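Endoglucanase A (Clostridium acetobutylicum, PDB 3IK2) probably hydrolyses internal beta-1,4-glucosidic bonds of cellulose and related glucans, as a family 44 glycoside hydrolase. Local coordinates at residues S432-S435 with N439-D442. Sequence-based numbering, arbitrary orientation.
Sequences SVTS and NKMD
The hydroxyl of Ser432 lies against the side-chain methylene of Asp442, OG to CB 3.5 Å, on one face of a beta hairpin formed by strands 427-433 and 440-447. Behind this overlap the two residues form an antiparallel hydrogen-bonded pair: the N-H of Ser432 donates to Asp442 O, N to O 2.8 Å, and Asp442 N returns a nearly straight bond to Ser432 O (3.0 Å, 176° at the hydrogen). Ser432 O also receives a CA-H...O contact from Met441 CA at 3.5 Å. Toward the turn, where Thr434 and Lys440 have drawn apart, a water sits between the strands. It is hydrogen-bonded to Thr434 OG1 at 2.8 Å and lies within bonding distance of Asp442 OD2 and Ser432 O. With OG1 beside its own backbone N (chi1 -57°), Thr434 presents its hydroxyl to the water and, 4.0 Å away, to Lys440 CE. The extended Lys440 chain brings NZ to a long salt bridge with Asp442 OD2, 3.9 Å. The other carboxylate oxygen, Asp442 OD1, is hydrogen-bonded to His506 of strand 503-510, the neighbouring strand in the sheet of the beta domain beside the TIM-like barrel. The histidine is thus the main partner of a buried carboxylate and the lysine a more distant charge; together they would probably stabilise its negative charge, while the water adds a link from Thr434 to the Ser432-Asp442 pair.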
loop_
_atom_site.group_PDB
_atom_site.type_symbol
_atom_site.label_atom_id
_atom_site.label_comp_id
_atom_site.label_asym_id
_atom_site.label_seq_id
_atom_site.Cartn_x
_atom_site.Cartn_y
_atom_site.Cartn_z
ATOM N N SER A 432 -0.857 1.544 21.226
ATOM C CA SER A 432 -1.971 0.660 20.924
ATOM C C SER A 432 -2.315 -0.277 22.085
ATOM O O SER A 432 -1.458 -0.647 22.918
ATOM C CB SER A 432 -1.700 -0.180 19.665
ATOM O OG SER A 432 -0.619 -1.057 19.891
ATOM N N VAL A 433 -3.575 -0.686 22.110
ATOM C CA VAL A 433 -4.004 -1.702 23.061
ATOM C C VAL A 433 -4.423 -2.923 22.218
ATOM O O VAL A 433 -4.567 -2.812 21.015
ATOM C CB VAL A 433 -5.068 -1.101 24.056
ATOM C CG1 VAL A 433 -6.002 -2.119 24.540
ATOM C CG2 VAL A 433 -4.369 -0.407 25.250
ATOM N N THR A 434 -4.552 -4.089 22.838
ATOM C CA THR A 434 -4.927 -5.315 22.144
ATOM C C THR A 434 -6.309 -5.715 22.681
ATOM O O THR A 434 -6.476 -5.926 23.893
ATOM C CB THR A 434 -3.847 -6.416 22.360
ATOM O OG1 THR A 434 -2.566 -5.928 21.916
ATOM C CG2 THR A 434 -4.191 -7.712 21.620
ATOM N N SER A 435 -7.296 -5.777 21.786
ATOM C CA SER A 435 -8.715 -5.907 22.170
ATOM C C SER A 435 -9.064 -7.131 23.023
ATOM O O SER A 435 -9.990 -7.075 23.832
ATOM C CB SER A 435 -9.598 -5.907 20.935
ATOM O OG SER A 435 -9.271 -7.041 20.150
ATOM N N ASN A 439 -3.724 -7.099 29.547
ATOM C CA ASN A 439 -2.437 -7.088 30.236
ATOM C C ASN A 439 -1.395 -6.129 29.628
ATOM O O ASN A 439 -0.503 -5.674 30.346
ATOM C CB ASN A 439 -1.850 -8.509 30.390
ATOM C CG ASN A 439 -0.644 -8.569 31.372
ATOM O OD1 ASN A 439 -0.734 -8.183 32.549
ATOM N ND2 ASN A 439 0.469 -9.093 30.888
ATOM N N LYS A 440 -1.536 -5.794 28.338
ATOM C CA LYS A 440 -0.465 -5.067 27.641
ATOM C C LYS A 440 -0.783 -3.838 26.762
ATOM O O LYS A 440 -1.806 -3.760 26.088
ATOM C CB LYS A 440 0.398 -6.043 26.854
ATOM C CG LYS A 440 -0.061 -6.308 25.478
ATOM C CD LYS A 440 1.080 -6.971 24.797
ATOM C CE LYS A 440 0.566 -7.737 23.640
ATOM N NZ LYS A 440 1.713 -8.111 22.837
ATOM N N MET A 441 0.161 -2.912 26.760
ATOM C CA MET A 441 0.144 -1.771 25.877
ATOM C C MET A 441 1.433 -1.730 25.065
ATOM O O MET A 441 2.509 -2.004 25.591
ATOM C CB MET A 441 -0.031 -0.463 26.661
ATOM C CG MET A 441 0.214 0.735 25.761
ATOM S SD MET A 441 -0.009 2.331 26.456
ATOM C CE MET A 441 0.674 2.188 28.086
ATOM N N ASP A 442 1.305 -1.386 23.782
ATOM C CA ASP A 442 2.427 -1.361 22.848
ATOM C C ASP A 442 2.630 0.060 22.409
ATOM O O ASP A 442 1.659 0.755 22.109
ATOM C CB ASP A 442 2.171 -2.250 21.634
ATOM C CG ASP A 442 2.292 -3.720 21.966
ATOM O OD1 ASP A 442 3.416 -4.257 21.993
ATOM O OD2 ASP A 442 1.241 -4.330 22.214
HETATM O O HOH W 1 -1.110 -3.800 22.875
#